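Local coordinates for protein N-acetylglucosamine-6-phosphate deacetylase (Thermotoga maritima, PDB 1O12) that probably removes the acetyl group from N-acetylglucosamine-6-phosphate, as a metal-dependent hydrolase of the NagA family, at residues G228-C240 and V253-D267. Numbering follows the deposited sequence.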
ATOM      1  N   GLY A 228       6.099   5.778  -4.111  1.00 31.61           N
ATOM      2  CA  GLY A 228       6.686   5.628  -2.787  1.00 31.79           C
ATOM      3  C   GLY A 228       6.439   4.269  -2.169  1.00 33.13           C
ATOM      4  O   GLY A 228       7.322   3.684  -1.538  1.00 35.10           O
ATOM      5  N   LEU A 229       5.240   3.741  -2.349  1.00 32.25           N
ATOM      6  CA  LEU A 229       4.949   2.453  -1.775  1.00 33.26           C
ATOM      7  C   LEU A 229       5.474   1.321  -2.638  1.00 33.30           C
ATOM      8  O   LEU A 229       5.958   0.319  -2.125  1.00 35.20           O
ATOM      9  CB  LEU A 229       3.434   2.294  -1.594  1.00 34.85           C
ATOM     10  CG  LEU A 229       2.759   3.310  -0.686  1.00 35.62           C
ATOM     11  CD1 LEU A 229       1.249   3.258  -0.851  1.00 33.82           C
ATOM     12  CD2 LEU A 229       3.206   3.017   0.756  1.00 34.34           C
ATOM     13  N   LEU A 230       5.380   1.493  -3.949  1.00 33.49           N
ATOM     14  CA  LEU A 230       5.769   0.456  -4.903  1.00 33.90           C
ATOM     15  C   LEU A 230       7.240   0.157  -4.995  1.00 34.23           C
ATOM     16  O   LEU A 230       7.639  -1.013  -5.006  1.00 33.98           O
ATOM     17  CB  LEU A 230       5.271   0.816  -6.309  1.00 32.54           C
ATOM     18  CG  LEU A 230       5.613  -0.168  -7.426  1.00 31.87           C
ATOM     19  CD1 LEU A 230       4.952  -1.503  -7.136  1.00 32.07           C
ATOM     20  CD2 LEU A 230       5.145   0.372  -8.765  1.00 31.23           C
ATOM     21  N   LEU A 231       8.038   1.218  -5.066  1.00 34.28           N
ATOM     22  CA  LEU A 231       9.484   1.100  -5.212  1.00 34.85           C
ATOM     23  C   LEU A 231      10.197   0.763  -3.914  1.00 36.21           C
ATOM     24  O   LEU A 231      10.233   1.559  -2.964  1.00 35.01           O
ATOM     25  CB  LEU A 231      10.045   2.397  -5.800  1.00 34.91           C
ATOM     26  CG  LEU A 231       9.322   2.800  -7.083  1.00 36.16           C
ATOM     27  CD1 LEU A 231       9.716   4.209  -7.469  1.00 35.28           C
ATOM     28  CD2 LEU A 231       9.629   1.778  -8.206  1.00 34.41           C
ATOM     29  N   ASP A 232      10.796  -0.421  -3.894  1.00 38.24           N
ATOM     30  CA  ASP A 232      11.502  -0.916  -2.718  1.00 39.81           C
ATOM     31  C   ASP A 232      12.706  -0.146  -2.205  1.00 38.89           C
ATOM     32  O   ASP A 232      12.971  -0.182  -1.014  1.00 38.12           O
ATOM     33  CB  ASP A 232      11.877  -2.361  -2.953  1.00 45.09           C
ATOM     34  CG  ASP A 232      10.679  -3.284  -2.822  1.00 51.75           C
ATOM     35  OD1 ASP A 232       9.568  -2.911  -3.324  1.00 54.64           O
ATOM     36  OD2 ASP A 232      10.851  -4.377  -2.211  1.00 54.12           O
ATOM     37  N   ASP A 233      13.430   0.553  -3.078  1.00 37.68           N
ATOM     38  CA  ASP A 233      14.590   1.317  -2.625  1.00 36.93           C
ATOM     39  C   ASP A 233      14.370   2.832  -2.482  1.00 35.27           C
ATOM     40  O   ASP A 233      15.333   3.583  -2.399  1.00 35.44           O
ATOM     41  CB  ASP A 233      15.770   1.070  -3.547  1.00 35.83           C
ATOM     42  CG  ASP A 233      15.444   1.388  -4.949  1.00 37.92           C
ATOM     43  OD1 ASP A 233      16.332   1.243  -5.811  1.00 37.84           O
ATOM     44  OD2 ASP A 233      14.277   1.786  -5.186  1.00 40.29           O
ATOM     45  N   VAL A 234      13.116   3.264  -2.485  1.00 33.37           N
ATOM     46  CA  VAL A 234      12.748   4.672  -2.281  1.00 33.11           C
ATOM     47  C   VAL A 234      12.403   4.721  -0.796  1.00 33.47           C
ATOM     48  O   VAL A 234      11.532   3.966  -0.338  1.00 34.16           O
ATOM     49  CB  VAL A 234      11.451   5.074  -3.047  1.00 31.81           C
ATOM     50  CG1 VAL A 234      10.862   6.342  -2.444  1.00 29.38           C
ATOM     51  CG2 VAL A 234      11.740   5.292  -4.497  1.00 29.17           C
ATOM     52  N   LYS A 235      13.057   5.583  -0.035  1.00 32.22           N
ATOM     53  CA  LYS A 235      12.737   5.636   1.385  1.00 32.27           C
ATOM     54  C   LYS A 235      11.680   6.718   1.642  1.00 31.37           C
ATOM     55  O   LYS A 235      11.604   7.698   0.896  1.00 31.53           O
ATOM     56  CB  LYS A 235      14.001   5.897   2.207  1.00 32.48           C
ATOM     57  CG  LYS A 235      15.147   4.936   1.919  1.00 32.78           C
ATOM     58  CD  LYS A 235      16.196   5.011   3.024  1.00 35.70           C
ATOM     59  CE  LYS A 235      17.383   4.100   2.752  1.00 37.51           C
ATOM     60  NZ  LYS A 235      16.940   2.731   2.335  1.00 41.24           N
ATOM     61  N   LEU A 236      10.874   6.550   2.686  1.00 28.31           N
ATOM     62  CA  LEU A 236       9.839   7.522   2.974  1.00 29.37           C
ATOM     63  C   LEU A 236      10.031   8.112   4.344  1.00 31.17           C
ATOM     64  O   LEU A 236      10.228   7.379   5.317  1.00 32.82           O
ATOM     65  CB  LEU A 236       8.452   6.876   2.928  1.00 28.45           C
ATOM     66  CG  LEU A 236       8.098   5.932   1.774  1.00 28.13           C
ATOM     67  CD1 LEU A 236       6.681   5.412   1.937  1.00 28.13           C
ATOM     68  CD2 LEU A 236       8.248   6.684   0.461  1.00 26.83           C
ATOM     69  N   GLU A 237       9.991   9.434   4.459  1.00 31.46           N
ATOM     70  CA  GLU A 237      10.130   9.960   5.791  1.00 33.22           C
ATOM     71  C   GLU A 237       8.714  10.033   6.391  1.00 31.88           C
ATOM     72  O   GLU A 237       7.759  10.313   5.696  1.00 31.82           O
ATOM     73  CB  GLU A 237      10.911  11.302   5.793  1.00 34.69           C
ATOM     74  CG  GLU A 237      10.208  12.541   5.361  1.00 35.62           C
ATOM     75  CD  GLU A 237      11.118  13.781   5.385  1.00 37.99           C
ATOM     76  OE1 GLU A 237      10.565  14.894   5.414  1.00 38.63           O
ATOM     77  OE2 GLU A 237      12.371  13.666   5.356  1.00 38.73           O
ATOM     78  N   LEU A 238       8.591   9.719   7.673  1.00 31.55           N
ATOM     79  CA  LEU A 238       7.303   9.722   8.343  1.00 30.88           C
ATOM     80  C   LEU A 238       7.296  10.548   9.641  1.00 29.98           C
ATOM     81  O   LEU A 238       8.197  10.427  10.461  1.00 29.18           O
ATOM     82  CB  LEU A 238       6.909   8.295   8.714  1.00 29.86           C
ATOM     83  CG  LEU A 238       6.913   7.088   7.787  1.00 31.47           C
ATOM     84  CD1 LEU A 238       6.313   5.915   8.592  1.00 29.52           C
ATOM     85  CD2 LEU A 238       6.104   7.339   6.498  1.00 32.08           C
ATOM     86  N   ILE A 239       6.279  11.375   9.834  1.00 28.86           N
ATOM     87  CA  ILE A 239       6.178  12.147  11.070  1.00 29.28           C
ATOM     88  C   ILE A 239       5.280  11.349  12.020  1.00 30.77           C
ATOM     89  O   ILE A 239       4.069  11.341  11.834  1.00 31.06           O
ATOM     90  CB  ILE A 239       5.551  13.531  10.816  1.00 27.72           C
ATOM     91  CG1 ILE A 239       6.443  14.344   9.878  1.00 27.26           C
ATOM     92  CG2 ILE A 239       5.328  14.267  12.151  1.00 25.65           C
ATOM     93  CD1 ILE A 239       5.726  15.516   9.227  1.00 28.54           C
ATOM     94  N   CYS A 240       5.850  10.684  13.028  1.00 31.38           N
ATOM     95  CA  CYS A 240       5.042   9.872  13.929  1.00 34.05           C
ATOM     96  C   CYS A 240       4.431  10.524  15.139  1.00 34.26           C
ATOM     97  O   CYS A 240       4.673  10.099  16.261  1.00 33.63           O
ATOM     98  CB  CYS A 240       5.822   8.669  14.391  1.00 35.73           C
ATOM     99  SG  CYS A 240       6.123   7.612  13.042  1.00 45.57           S
ATOM    100  N   VAL A 253       2.159   1.720   6.297  1.00 28.52           N
ATOM    101  CA  VAL A 253       3.425   2.027   5.637  1.00 28.27           C
ATOM    102  C   VAL A 253       4.506   1.061   6.138  1.00 28.31           C
ATOM    103  O   VAL A 253       5.331   0.552   5.358  1.00 28.09           O
ATOM    104  CB  VAL A 253       3.871   3.467   5.888  1.00 24.86           C
ATOM    105  CG1 VAL A 253       5.239   3.679   5.275  1.00 26.18           C
ATOM    106  CG2 VAL A 253       2.868   4.424   5.295  1.00 24.26           C
ATOM    107  N   TYR A 254       4.491   0.782   7.434  1.00 28.36           N
ATOM    108  CA  TYR A 254       5.483  -0.136   7.980  1.00 30.02           C
ATOM    109  C   TYR A 254       5.335  -1.512   7.318  1.00 30.27           C
ATOM    110  O   TYR A 254       6.321  -2.104   6.859  1.00 31.46           O
ATOM    111  CB  TYR A 254       5.325  -0.242   9.484  1.00 28.48           C
ATOM    112  CG  TYR A 254       6.104  -1.375  10.086  1.00 29.40           C
ATOM    113  CD1 TYR A 254       7.493  -1.459   9.929  1.00 27.35           C
ATOM    114  CD2 TYR A 254       5.456  -2.359  10.844  1.00 27.26           C
ATOM    115  CE1 TYR A 254       8.218  -2.488  10.515  1.00 24.84           C
ATOM    116  CE2 TYR A 254       6.167  -3.388  11.434  1.00 25.51           C
ATOM    117  CZ  TYR A 254       7.545  -3.451  11.273  1.00 26.40           C
ATOM    118  OH  TYR A 254       8.245  -4.455  11.909  1.00 25.87           O
ATOM    119  N   LYS A 255       4.100  -1.994   7.238  1.00 30.17           N
ATOM    120  CA  LYS A 255       3.806  -3.272   6.608  1.00 30.30           C
ATOM    121  C   LYS A 255       4.350  -3.374   5.165  1.00 31.12           C
ATOM    122  O   LYS A 255       4.939  -4.388   4.782  1.00 31.23           O
ATOM    123  CB  LYS A 255       2.310  -3.486   6.607  1.00 29.95           C
ATOM    124  CG  LYS A 255       1.883  -4.780   5.975  1.00 31.64           C
ATOM    125  CD  LYS A 255       0.369  -4.828   5.892  1.00 34.34           C
ATOM    126  CE  LYS A 255      -0.103  -6.155   5.341  1.00 36.61           C
ATOM    127  NZ  LYS A 255       0.225  -7.210   6.316  1.00 38.77           N
ATOM    128  N   VAL A 256       4.164  -2.316   4.381  1.00 30.25           N
ATOM    129  CA  VAL A 256       4.612  -2.283   2.992  1.00 29.85           C
ATOM    130  C   VAL A 256       6.096  -1.999   2.790  1.00 29.52           C
ATOM    131  O   VAL A 256       6.757  -2.669   2.009  1.00 28.99           O
ATOM    132  CB  VAL A 256       3.852  -1.203   2.204  1.00 29.95           C
ATOM    133  CG1 VAL A 256       4.279  -1.226   0.751  1.00 28.89           C
ATOM    134  CG2 VAL A 256       2.348  -1.406   2.360  1.00 30.66           C
ATOM    135  N   LYS A 257       6.603  -0.993   3.491  1.00 30.07           N
ATOM    136  CA  LYS A 257       7.994  -0.581   3.365  1.00 31.95           C
ATOM    137  C   LYS A 257       9.019  -1.280   4.251  1.00 34.13           C
ATOM    138  O   LYS A 257      10.204  -1.302   3.911  1.00 35.19           O
ATOM    139  CB  LYS A 257       8.093   0.920   3.622  1.00 31.25           C
ATOM    140  CG  LYS A 257       7.230   1.767   2.716  1.00 29.68           C
ATOM    141  CD  LYS A 257       7.670   1.650   1.282  1.00 29.73           C
ATOM    142  CE  LYS A 257       9.125   1.942   1.145  1.00 29.48           C
ATOM    143  NZ  LYS A 257       9.510   1.971  -0.291  1.00 34.97           N
ATOM    144  N   LYS A 258       8.567  -1.827   5.387  1.00 36.65           N
ATOM    145  CA  LYS A 258       9.421  -2.499   6.387  1.00 36.80           C
ATOM    146  C   LYS A 258      10.333  -1.447   6.946  1.00 35.63           C
ATOM    147  O   LYS A 258      10.331  -0.336   6.455  1.00 35.85           O
ATOM    148  CB  LYS A 258      10.264  -3.634   5.781  1.00 38.03           C
ATOM    149  CG  LYS A 258       9.452  -4.713   5.095  1.00 40.68           C
ATOM    150  CD  LYS A 258       8.317  -5.267   5.967  1.00 44.94           C
ATOM    151  CE  LYS A 258       7.395  -6.195   5.107  1.00 49.94           C
ATOM    152  NZ  LYS A 258       6.067  -6.604   5.729  1.00 51.64           N
ATOM    153  N   ALA A 259      11.113  -1.796   7.969  1.00 37.35           N
ATOM    154  CA  ALA A 259      12.043  -0.853   8.611  1.00 36.26           C
ATOM    155  C   ALA A 259      13.040  -0.235   7.636  1.00 36.04           C
ATOM    156  O   ALA A 259      13.361   0.941   7.729  1.00 35.52           O
ATOM    157  CB  ALA A 259      12.784  -1.547   9.724  1.00 37.65           C
ATOM    158  N   ASN A 260      13.492  -1.037   6.685  1.00 35.69           N
ATOM    159  CA  ASN A 260      14.460  -0.621   5.667  1.00 37.28           C
ATOM    160  C   ASN A 260      14.029   0.555   4.784  1.00 35.05           C
ATOM    161  O   ASN A 260      14.877   1.216   4.200  1.00 36.47           O
ATOM    162  CB  ASN A 260      14.788  -1.820   4.756  1.00 40.93           C
ATOM    163  CG  ASN A 260      14.865  -3.156   5.531  1.00 48.63           C
ATOM    164  OD1 ASN A 260      13.965  -3.508   6.353  1.00 49.88           O
ATOM    165  ND2 ASN A 260      15.934  -3.915   5.270  1.00 50.84           N
ATOM    166  N   GLY A 261      12.727   0.823   4.673  1.00 33.48           N
ATOM    167  CA  GLY A 261      12.285   1.898   3.805  1.00 30.17           C
ATOM    168  C   GLY A 261      11.642   3.097   4.471  1.00 31.02           C
ATOM    169  O   GLY A 261      10.933   3.849   3.815  1.00 31.18           O
ATOM    170  N   ILE A 262      11.890   3.284   5.768  1.00 30.67           N
ATOM    171  CA  ILE A 262      11.309   4.403   6.513  1.00 29.49           C
ATOM    172  C   ILE A 262      12.351   5.252   7.243  1.00 28.39           C
ATOM    173  O   ILE A 262      13.263   4.743   7.885  1.00 27.53           O
ATOM    174  CB  ILE A 262      10.285   3.886   7.519  1.00 28.85           C
ATOM    175  CG1 ILE A 262       9.009   3.490   6.788  1.00 30.77           C
ATOM    176  CG2 ILE A 262      10.033   4.906   8.594  1.00 28.56           C
ATOM    177  CD1 ILE A 262       8.160   2.502   7.595  1.00 31.87           C
ATOM    178  N   VAL A 263      12.206   6.558   7.134  1.00 28.22           N
ATOM    179  CA  VAL A 263      13.132   7.455   7.787  1.00 29.39           C
ATOM    180  C   VAL A 263      12.380   8.280   8.808  1.00 29.96           C
ATOM    181  O   VAL A 263      11.495   9.060   8.447  1.00 31.75           O
ATOM    182  CB  VAL A 263      13.793   8.369   6.760  1.00 29.19           C
ATOM    183  CG1 VAL A 263      14.292   9.660   7.415  1.00 30.52           C
ATOM    184  CG2 VAL A 263      14.951   7.648   6.149  1.00 29.83           C
ATOM    185  N   LEU A 264      12.697   8.117  10.086  1.00 30.05           N
ATOM    186  CA  LEU A 264      11.975   8.908  11.091  1.00 29.42           C
ATOM    187  C   LEU A 264      12.395  10.363  10.949  1.00 30.74           C
ATOM    188  O   LEU A 264      13.543  10.666  10.625  1.00 31.74           O
ATOM    189  CB  LEU A 264      12.250   8.380  12.495  1.00 27.68           C
ATOM    190  CG  LEU A 264      11.060   7.693  13.166  1.00 28.60           C
ATOM    191  CD1 LEU A 264      10.206   6.998  12.143  1.00 27.21           C
ATOM    192  CD2 LEU A 264      11.527   6.717  14.225  1.00 27.35           C
ATOM    193  N   VAL A 265      11.466  11.266  11.198  1.00 30.61           N
ATOM    194  CA  VAL A 265      11.730  12.686  11.042  1.00 31.24           C
ATOM    195  C   VAL A 265      10.857  13.421  12.078  1.00 34.10           C
ATOM    196  O   VAL A 265       9.846  12.892  12.546  1.00 36.36           O
ATOM    197  CB  VAL A 265      11.356  13.079   9.566  1.00 31.23           C
ATOM    198  CG1 VAL A 265      10.478  14.260   9.532  1.00 26.65           C
ATOM    199  CG2 VAL A 265      12.618  13.267   8.724  1.00 30.19           C
ATOM    200  N   THR A 266      11.218  14.644  12.420  1.00 33.69           N
ATOM    201  CA  THR A 266      10.444  15.374  13.394  1.00 33.92           C
ATOM    202  C   THR A 266       9.546  16.448  12.757  1.00 35.18           C
ATOM    203  O   THR A 266       8.369  16.552  13.113  1.00 35.08           O
ATOM    204  CB  THR A 266      11.419  15.973  14.457  1.00 35.66           C
ATOM    205  OG1 THR A 266      10.889  15.772  15.770  1.00 34.50           O
ATOM    206  CG2 THR A 266      11.693  17.432  14.205  1.00 33.32           C
ATOM    207  N   ASP A 267      10.080  17.211  11.794  1.00 34.67           N
ATOM    208  CA  ASP A 267       9.348  18.289  11.118  1.00 36.84           C
ATOM    209  C   ASP A 267       8.875  19.255  12.199  1.00 36.76           C
ATOM    210  O   ASP A 267       7.866  19.942  12.069  1.00 37.84           O
ATOM    211  CB  ASP A 267       8.153  17.731  10.320  1.00 38.22           C
ATOM    212  CG  ASP A 267       7.497  18.785   9.368  1.00 42.84           C
ATOM    213  OD1 ASP A 267       8.202  19.527   8.628  1.00 43.92           O
ATOM    214  OD2 ASP A 267       6.244  18.850   9.339  1.00 44.58           O
TER
HETATM  215  O   HOH W   1       8.950  -1.048  -0.665  1.00 48.39           O
HETATM  216  O   HOH W   2       8.562  10.450  13.136  1.00 25.18           O
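Two successive bends in the chain of K257, at chi2 (-64°) and chi3 (-53°), curl its ammonium group back between G228, in the last turn of helix 223-230, and V234, in the turn that follows. NZ donates to G228 O at 3.0 Å, nearly along the C=O axis, and to V234 O at 2.8 Å in the carbonyl plane, while a water accepts a third bond. Lysine suits this place because its long apolar stem can lie against L236, whose CD1 is 3.8 Å from K257 CG, while its tip gathers carbonyls. A methionine here would probably leave the carbonyls of G228 and V234 without their shared donor. G261 fits beside this stem, since a side chain on it would clash with K257 CE.

Beyond it the strands run parallel: L236 N donates to G261 O, L236 O accepts from V263 N at 2.8 Å, and L238 N donates to V263 O. On one face branched aliphatic chains fill the buried space between strand and helix: L236 CD1 and L238 CD2 both reach V253 CG1, and L238 CD1 meets I262 CG2 at 3.9 Å. On the other, V265 CG2 lies 3.4 Å from E237 OE2; glutamate suits this apolar setting because OE2 is salt-bridged to R206 and OE1 hydrogen-bonded to H61. I239 CD1 packs on CB of D267, the predicted proton donor/acceptor, hydrogen-bonded to H63 near the iron ion. Strand 235-239, helix 247-257 and strand 262-265 thus form a beta-alpha-beta crossover of the amidohydrolase TIM barrel.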